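Local coordinates for protein-glutamate methylesterase/protein-glutamine glutaminase (Thermotoga maritima, PDB 3SFT), which probably removes methyl groups from methylglutamate residues of chemoreceptors and deamidates specific receptor glutamines during chemotaxis, the present chain being its C-terminal catalytic domain, at residues A[111-125]-A[138-151]. Sequence-based numbering, arbitrary orientation.
Sequences AVDFTLDKAAEIYKS and DGTKGAFKVKFYGG
Two neighbouring helices of the modified doubly wound fold of the CheB methylesterase domain, 112-123 and 140-148, run nearly parallel (10°, axes 7.8 Å apart), and at their N-terminal ends two aspartates each bond backbone amides of the other segment, around Asp138, the predicted acid of a Ser-His-Asp catalytic triad. The Asp138 carboxylate grips the first two amides of helix 112-123: OD2 takes Val112 N at 2.8 Å on its syn lone pair, and OD1 takes Asp113 N at 3.0 Å, also syn but somewhat out of plane. Asp113 answers in the other direction. Its CG, anti to the carbonyl carbon (chi1 -82°), brings OD1 to Gly139 N and Gly142 N, both 2.9 Å away and on opposite faces of the carboxylate; a water joins OD2 to Lys141 N. Replacing Asp113 by alanine is likely to leave the amides of Gly139 and Gly142 without their shared acceptor, and the turn carrying Asp138 less firmly fixed. Gly142 lets the helices close up, since a CB there would strike Leu116 CD1. Farther along, Leu116 CD2 meets Val146 CG2 at 3.8 Å, and on the outer side Asp117 OD1 forms a 3.6 Å salt bridge with NZ of Lys145, whose chain is bent back on itself. Glu121 CA lies over one face of the Tyr149 ring, whose CD2 is 3.9 Å from Ala120 CB. With both its oxygens bonded to backbone amides, the Asp138 carboxylate is held against rotation while OD2 also bonds His42 NE2, consistent with a triad acid that orients the histidine.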
ATOM      1  N   ALA A 111       4.955   7.965  -4.895  1.00 21.80           N
ATOM      2  CA  ALA A 111       5.627   6.717  -5.257  1.00 21.25           C
ATOM      3  C   ALA A 111       5.488   5.840  -4.023  1.00 20.75           C
ATOM      4  O   ALA A 111       5.724   6.310  -2.909  1.00 20.20           O
ATOM      5  CB  ALA A 111       7.100   6.966  -5.535  1.00 20.15           C
ATOM      6  N   VAL A 112       5.100   4.581  -4.200  1.00 20.26           N
ATOM      7  CA  VAL A 112       4.951   3.699  -3.046  1.00 18.80           C
ATOM      8  C   VAL A 112       6.289   3.479  -2.317  1.00 17.74           C
ATOM      9  O   VAL A 112       6.298   3.210  -1.121  1.00 16.92           O
ATOM     10  CB  VAL A 112       4.256   2.351  -3.406  1.00 18.52           C
ATOM     11  CG1 VAL A 112       5.231   1.383  -4.054  1.00 16.45           C
ATOM     12  CG2 VAL A 112       3.621   1.737  -2.156  1.00 19.25           C
ATOM     13  N   ASP A 113       7.414   3.647  -3.021  1.00 17.16           N
ATOM     14  CA  ASP A 113       8.740   3.494  -2.400  1.00 18.15           C
ATOM     15  C   ASP A 113       8.919   4.459  -1.222  1.00 16.77           C
ATOM     16  O   ASP A 113       9.469   4.090  -0.186  1.00 16.27           O
ATOM     17  CB  ASP A 113       9.869   3.734  -3.416  1.00 18.80           C
ATOM     18  CG  ASP A 113      10.164   2.515  -4.280  1.00 21.15           C
ATOM     19  OD1 ASP A 113       9.706   1.399  -3.944  1.00 21.73           O
ATOM     20  OD2 ASP A 113      10.867   2.676  -5.297  1.00 21.67           O
ATOM     21  N   PHE A 114       8.447   5.692  -1.388  1.00 17.67           N
ATOM     22  CA  PHE A 114       8.551   6.699  -0.330  1.00 17.95           C
ATOM     23  C   PHE A 114       7.736   6.298   0.903  1.00 17.86           C
ATOM     24  O   PHE A 114       8.233   6.369   2.034  1.00 19.45           O
ATOM     25  CB  PHE A 114       8.084   8.067  -0.841  1.00 20.36           C
ATOM     26  CG  PHE A 114       8.329   9.196   0.129  1.00 23.25           C
ATOM     27  CD1 PHE A 114       9.446  10.018  -0.009  1.00 24.51           C
ATOM     28  CD2 PHE A 114       7.446   9.441   1.179  1.00 22.87           C
ATOM     29  CE1 PHE A 114       9.677  11.066   0.884  1.00 24.36           C
ATOM     30  CE2 PHE A 114       7.668  10.484   2.073  1.00 23.81           C
ATOM     31  CZ  PHE A 114       8.785  11.297   1.926  1.00 24.67           C
ATOM     32  N   THR A 115       6.485   5.890   0.691  1.00 16.13           N
ATOM     33  CA  THR A 115       5.616   5.483   1.797  1.00 15.74           C
ATOM     34  C   THR A 115       6.162   4.256   2.540  1.00 17.28           C
ATOM     35  O   THR A 115       6.124   4.199   3.775  1.00 17.43           O
ATOM     36  CB  THR A 115       4.177   5.208   1.308  1.00 15.02           C
ATOM     37  OG1 THR A 115       3.639   6.405   0.729  1.00 15.81           O
ATOM     38  CG2 THR A 115       3.276   4.780   2.463  1.00 12.89           C
ATOM     39  N   LEU A 116       6.663   3.281   1.785  1.00 17.12           N
ATOM     40  CA  LEU A 116       7.220   2.065   2.367  1.00 18.05           C
ATOM     41  C   LEU A 116       8.490   2.348   3.153  1.00 20.56           C
ATOM     42  O   LEU A 116       8.734   1.733   4.187  1.00 20.51           O
ATOM     43  CB  LEU A 116       7.479   1.024   1.280  1.00 17.29           C
ATOM     44  CG  LEU A 116       6.227   0.308   0.765  1.00 16.85           C
ATOM     45  CD1 LEU A 116       6.488  -0.357  -0.572  1.00 16.72           C
ATOM     46  CD2 LEU A 116       5.796  -0.714   1.786  1.00 15.96           C
ATOM     47  N   ASP A 117       9.299   3.281   2.658  1.00 23.17           N
ATOM     48  CA  ASP A 117      10.532   3.664   3.335  1.00 25.68           C
ATOM     49  C   ASP A 117      10.171   4.166   4.731  1.00 25.69           C
ATOM     50  O   ASP A 117      10.745   3.727   5.731  1.00 24.91           O
ATOM     51  CB  ASP A 117      11.244   4.772   2.545  1.00 30.71           C
ATOM     52  CG  ASP A 117      12.472   5.319   3.265  1.00 36.02           C
ATOM     53  OD1 ASP A 117      13.232   4.523   3.860  1.00 40.70           O
ATOM     54  OD2 ASP A 117      12.685   6.553   3.227  1.00 40.11           O
ATOM     55  N   LYS A 118       9.196   5.070   4.792  1.00 23.49           N
ATOM     56  CA  LYS A 118       8.753   5.619   6.059  1.00 22.48           C
ATOM     57  C   LYS A 118       8.075   4.576   6.939  1.00 22.54           C
ATOM     58  O   LYS A 118       8.433   4.439   8.106  1.00 22.06           O
ATOM     59  CB  LYS A 118       7.831   6.823   5.835  1.00 24.19           C
ATOM     60  CG  LYS A 118       8.523   8.005   5.177  1.00 24.98           C
ATOM     61  CD  LYS A 118       9.802   8.363   5.928  1.00 28.02           C
ATOM     62  CE  LYS A 118      10.539   9.517   5.264  1.00 31.20           C
ATOM     63  NZ  LYS A 118      10.893   9.209   3.856  1.00 33.76           N
ATOM     64  N   ALA A 119       7.138   3.808   6.374  1.00 21.61           N
ATOM     65  CA  ALA A 119       6.419   2.782   7.141  1.00 20.96           C
ATOM     66  C   ALA A 119       7.339   1.728   7.745  1.00 21.69           C
ATOM     67  O   ALA A 119       7.215   1.391   8.918  1.00 21.04           O
ATOM     68  CB  ALA A 119       5.351   2.113   6.285  1.00 18.94           C
ATOM     69  N   ALA A 120       8.269   1.222   6.941  1.00 23.17           N
ATOM     70  CA  ALA A 120       9.211   0.202   7.382  1.00 24.90           C
ATOM     71  C   ALA A 120      10.067   0.658   8.559  1.00 27.73           C
ATOM     72  O   ALA A 120      10.287  -0.095   9.506  1.00 28.75           O
ATOM     73  CB  ALA A 120      10.097  -0.220   6.228  1.00 22.68           C
ATOM     74  N   GLU A 121      10.547   1.893   8.494  1.00 30.15           N
ATOM     75  CA  GLU A 121      11.384   2.447   9.549  1.00 32.87           C
ATOM     76  C   GLU A 121      10.630   2.553  10.879  1.00 32.01           C
ATOM     77  O   GLU A 121      11.223   2.400  11.950  1.00 31.94           O
ATOM     78  CB  GLU A 121      11.901   3.813   9.114  1.00 36.69           C
ATOM     79  CG  GLU A 121      13.258   4.182   9.681  1.00 46.63           C
ATOM     80  CD  GLU A 121      13.909   5.343   8.932  1.00 52.46           C
ATOM     81  OE1 GLU A 121      13.767   5.415   7.688  1.00 54.40           O
ATOM     82  OE2 GLU A 121      14.568   6.182   9.587  1.00 55.93           O
ATOM     83  N   ILE A 122       9.322   2.789  10.802  1.00 29.62           N
ATOM     84  CA  ILE A 122       8.479   2.919  11.988  1.00 27.93           C
ATOM     85  C   ILE A 122       7.975   1.577  12.509  1.00 26.90           C
ATOM     86  O   ILE A 122       8.146   1.260  13.686  1.00 27.06           O
ATOM     87  CB  ILE A 122       7.244   3.812  11.711  1.00 28.25           C
ATOM     88  CG1 ILE A 122       7.678   5.235  11.354  1.00 29.78           C
ATOM     89  CG2 ILE A 122       6.320   3.830  12.921  1.00 26.06           C
ATOM     90  CD1 ILE A 122       6.522   6.146  10.990  1.00 29.80           C
ATOM     91  N   TYR A 123       7.333   0.808  11.634  1.00 24.62           N
ATOM     92  CA  TYR A 123       6.771  -0.484  12.006  1.00 23.44           C
ATOM     93  C   TYR A 123       7.741  -1.666  11.975  1.00 23.16           C
ATOM     94  O   TYR A 123       7.469  -2.708  12.571  1.00 22.02           O
ATOM     95  CB  TYR A 123       5.541  -0.781  11.146  1.00 21.93           C
ATOM     96  CG  TYR A 123       4.373   0.146  11.413  1.00 21.33           C
ATOM     97  CD1 TYR A 123       3.337  -0.233  12.266  1.00 22.03           C
ATOM     98  CD2 TYR A 123       4.303   1.401  10.810  1.00 19.33           C
ATOM     99  CE1 TYR A 123       2.255   0.619  12.512  1.00 23.38           C
ATOM    100  CE2 TYR A 123       3.231   2.256  11.048  1.00 21.69           C
ATOM    101  CZ  TYR A 123       2.214   1.860  11.898  1.00 22.92           C
ATOM    102  OH  TYR A 123       1.158   2.708  12.130  1.00 25.93           O
ATOM    103  N   LYS A 124       8.857  -1.508  11.274  1.00 23.51           N
ATOM    104  CA  LYS A 124       9.870  -2.558  11.163  1.00 26.50           C
ATOM    105  C   LYS A 124       9.325  -3.952  10.819  1.00 24.89           C
ATOM    106  O   LYS A 124       8.641  -4.109   9.809  1.00 25.24           O
ATOM    107  CB  LYS A 124      10.748  -2.588  12.421  1.00 28.84           C
ATOM    108  CG  LYS A 124      11.586  -1.327  12.592  1.00 33.26           C
ATOM    109  CD  LYS A 124      12.564  -1.452  13.750  1.00 37.88           C
ATOM    110  CE  LYS A 124      13.459  -0.220  13.864  1.00 40.12           C
ATOM    111  NZ  LYS A 124      12.686   0.991  14.260  1.00 41.84           N
ATOM    112  N   SER A 125       9.592  -4.950  11.663  1.00 23.81           N
ATOM    113  CA  SER A 125       9.126  -6.314  11.395  1.00 23.76           C
ATOM    114  C   SER A 125       7.605  -6.448  11.298  1.00 22.78           C
ATOM    115  O   SER A 125       7.102  -7.439  10.775  1.00 22.69           O
ATOM    116  CB  SER A 125       9.680  -7.305  12.428  1.00 24.45           C
ATOM    117  OG  SER A 125       9.039  -7.170  13.685  1.00 27.89           O
ATOM    118  N   ASP A 138       8.288   0.603  -9.226  1.00 18.89           N
ATOM    119  CA  ASP A 138       7.915   1.223  -7.955  1.00 18.88           C
ATOM    120  C   ASP A 138       7.455   0.097  -7.029  1.00 17.80           C
ATOM    121  O   ASP A 138       6.684  -0.772  -7.434  1.00 16.70           O
ATOM    122  CB  ASP A 138       6.798   2.256  -8.157  1.00 17.78           C
ATOM    123  CG  ASP A 138       6.507   3.080  -6.897  1.00 19.20           C
ATOM    124  OD1 ASP A 138       7.401   3.278  -6.046  1.00 17.09           O
ATOM    125  OD2 ASP A 138       5.365   3.553  -6.767  1.00 20.43           O
ATOM    126  N   GLY A 139       7.988   0.079  -5.813  1.00 18.18           N
ATOM    127  CA  GLY A 139       7.640  -0.964  -4.864  1.00 18.55           C
ATOM    128  C   GLY A 139       8.807  -1.902  -4.604  1.00 20.17           C
ATOM    129  O   GLY A 139       8.858  -2.571  -3.566  1.00 21.75           O
ATOM    130  N   THR A 140       9.754  -1.946  -5.539  1.00 18.52           N
ATOM    131  CA  THR A 140      10.926  -2.808  -5.409  1.00 18.86           C
ATOM    132  C   THR A 140      11.882  -2.326  -4.317  1.00 19.13           C
ATOM    133  O   THR A 140      12.217  -3.086  -3.400  1.00 17.88           O
ATOM    134  CB  THR A 140      11.667  -2.942  -6.749  1.00 18.91           C
ATOM    135  OG1 THR A 140      10.820  -3.617  -7.687  1.00 16.93           O
ATOM    136  CG2 THR A 140      12.946  -3.733  -6.580  1.00 17.94           C
ATOM    137  N   LYS A 141      12.317  -1.071  -4.405  1.00 19.22           N
ATOM    138  CA  LYS A 141      13.212  -0.523  -3.391  1.00 20.93           C
ATOM    139  C   LYS A 141      12.483  -0.482  -2.052  1.00 19.82           C
ATOM    140  O   LYS A 141      13.075  -0.751  -1.008  1.00 18.77           O
ATOM    141  CB  LYS A 141      13.721   0.864  -3.791  1.00 25.10           C
ATOM    142  CG  LYS A 141      14.598   0.829  -5.041  1.00 32.78           C
ATOM    143  CD  LYS A 141      15.060   2.218  -5.472  1.00 39.10           C
ATOM    144  CE  LYS A 141      16.043   2.823  -4.478  1.00 43.46           C
ATOM    145  NZ  LYS A 141      16.554   4.145  -4.942  1.00 46.44           N
ATOM    146  N   GLY A 142      11.186  -0.187  -2.093  1.00 17.72           N
ATOM    147  CA  GLY A 142      10.398  -0.162  -0.875  1.00 18.33           C
ATOM    148  C   GLY A 142      10.331  -1.559  -0.263  1.00 18.97           C
ATOM    149  O   GLY A 142      10.355  -1.705   0.958  1.00 19.36           O
ATOM    150  N   ALA A 143      10.270  -2.586  -1.112  1.00 18.01           N
ATOM    151  CA  ALA A 143      10.213  -3.969  -0.641  1.00 17.97           C
ATOM    152  C   ALA A 143      11.547  -4.323   0.008  1.00 18.54           C
ATOM    153  O   ALA A 143      11.596  -5.069   0.989  1.00 18.13           O
ATOM    154  CB  ALA A 143       9.900  -4.923  -1.791  1.00 14.38           C
ATOM    155  N   PHE A 144      12.625  -3.771  -0.540  1.00 20.92           N
ATOM    156  CA  PHE A 144      13.961  -3.989   0.001  1.00 20.16           C
ATOM    157  C   PHE A 144      13.993  -3.512   1.453  1.00 19.76           C
ATOM    158  O   PHE A 144      14.428  -4.242   2.347  1.00 17.12           O
ATOM    159  CB  PHE A 144      15.007  -3.226  -0.824  1.00 22.62           C
ATOM    160  CG  PHE A 144      16.272  -2.937  -0.066  1.00 26.07           C
ATOM    161  CD1 PHE A 144      17.164  -3.958   0.242  1.00 26.45           C
ATOM    162  CD2 PHE A 144      16.535  -1.655   0.403  1.00 27.72           C
ATOM    163  CE1 PHE A 144      18.298  -3.706   1.014  1.00 28.40           C
ATOM    164  CE2 PHE A 144      17.669  -1.394   1.177  1.00 29.64           C
ATOM    165  CZ  PHE A 144      18.548  -2.424   1.483  1.00 27.99           C
ATOM    166  N   LYS A 145      13.530  -2.284   1.676  1.00 20.41           N
ATOM    167  CA  LYS A 145      13.494  -1.697   3.016  1.00 22.68           C
ATOM    168  C   LYS A 145      12.666  -2.535   3.986  1.00 20.34           C
ATOM    169  O   LYS A 145      13.085  -2.779   5.116  1.00 20.36           O
ATOM    170  CB  LYS A 145      12.937  -0.268   2.967  1.00 26.02           C
ATOM    171  CG  LYS A 145      14.002   0.831   3.025  1.00 35.31           C
ATOM    172  CD  LYS A 145      14.777   0.979   1.712  1.00 40.94           C
ATOM    173  CE  LYS A 145      13.918   1.544   0.582  1.00 43.72           C
ATOM    174  NZ  LYS A 145      13.744   3.030   0.626  1.00 48.31           N
ATOM    175  N   VAL A 146      11.497  -2.977   3.528  1.00 19.09           N
ATOM    176  CA  VAL A 146      10.602  -3.796   4.335  1.00 16.56           C
ATOM    177  C   VAL A 146      11.319  -5.058   4.788  1.00 16.73           C
ATOM    178  O   VAL A 146      11.305  -5.388   5.974  1.00 17.21           O
ATOM    179  CB  VAL A 146       9.306  -4.157   3.560  1.00 16.52           C
ATOM    180  CG1 VAL A 146       8.480  -5.182   4.334  1.00 14.96           C
ATOM    181  CG2 VAL A 146       8.473  -2.901   3.328  1.00 15.43           C
ATOM    182  N   LYS A 147      11.969  -5.746   3.853  1.00 15.80           N
ATOM    183  CA  LYS A 147      12.690  -6.963   4.192  1.00 16.88           C
ATOM    184  C   LYS A 147      13.887  -6.674   5.096  1.00 17.12           C
ATOM    185  O   LYS A 147      14.170  -7.440   6.012  1.00 15.89           O
ATOM    186  CB  LYS A 147      13.137  -7.716   2.932  1.00 14.13           C
ATOM    187  CG  LYS A 147      11.995  -8.258   2.071  1.00 15.22           C
ATOM    188  CD  LYS A 147      10.960  -9.046   2.884  1.00 13.19           C
ATOM    189  CE  LYS A 147      11.605 -10.164   3.689  1.00 15.12           C
ATOM    190  NZ  LYS A 147      10.573 -10.922   4.445  1.00 13.90           N
ATOM    191  N   PHE A 148      14.575  -5.563   4.838  1.00 19.22           N
ATOM    192  CA  PHE A 148      15.733  -5.159   5.642  1.00 22.28           C
ATOM    193  C   PHE A 148      15.335  -5.034   7.122  1.00 23.65           C
ATOM    194  O   PHE A 148      16.139  -5.321   8.012  1.00 23.64           O
ATOM    195  CB  PHE A 148      16.302  -3.826   5.129  1.00 22.86           C
ATOM    196  CG  PHE A 148      17.530  -3.356   5.869  1.00 27.36           C
ATOM    197  CD1 PHE A 148      18.791  -3.841   5.533  1.00 28.74           C
ATOM    198  CD2 PHE A 148      17.425  -2.428   6.908  1.00 27.89           C
ATOM    199  CE1 PHE A 148      19.934  -3.414   6.220  1.00 30.83           C
ATOM    200  CE2 PHE A 148      18.556  -1.993   7.602  1.00 27.88           C
ATOM    201  CZ  PHE A 148      19.815  -2.487   7.258  1.00 29.20           C
ATOM    202  N   TYR A 149      14.089  -4.638   7.374  1.00 23.20           N
ATOM    203  CA  TYR A 149      13.586  -4.482   8.736  1.00 24.83           C
ATOM    204  C   TYR A 149      12.795  -5.688   9.255  1.00 24.58           C
ATOM    205  O   TYR A 149      12.115  -5.599  10.278  1.00 25.07           O
ATOM    206  CB  TYR A 149      12.751  -3.207   8.854  1.00 26.85           C
ATOM    207  CG  TYR A 149      13.587  -1.950   8.904  1.00 30.93           C
ATOM    208  CD1 TYR A 149      14.450  -1.711   9.974  1.00 33.01           C
ATOM    209  CD2 TYR A 149      13.532  -1.007   7.879  1.00 31.52           C
ATOM    210  CE1 TYR A 149      15.236  -0.568  10.025  1.00 33.59           C
ATOM    211  CE2 TYR A 149      14.318   0.142   7.918  1.00 33.66           C
ATOM    212  CZ  TYR A 149      15.167   0.354   8.997  1.00 35.21           C
ATOM    213  OH  TYR A 149      15.947   1.487   9.047  1.00 38.02           O
ATOM    214  N   GLY A 150      12.877  -6.812   8.547  1.00 20.63           N
ATOM    215  CA  GLY A 150      12.176  -8.006   8.987  1.00 18.85           C
ATOM    216  C   GLY A 150      10.692  -8.063   8.690  1.00 17.55           C
ATOM    217  O   GLY A 150       9.986  -8.922   9.218  1.00 16.28           O
ATOM    218  N   GLY A 151      10.212  -7.147   7.853  1.00 16.80           N
ATOM    219  CA  GLY A 151       8.805  -7.137   7.490  1.00 16.02           C
ATOM    220  C   GLY A 151       8.452  -8.252   6.517  1.00 17.01           C
ATOM    221  O   GLY A 151       9.299  -9.084   6.173  1.00 15.44           O
TER
HETATM  222  O   HOH W   1      11.736   0.715  -6.822  1.00 19.93           O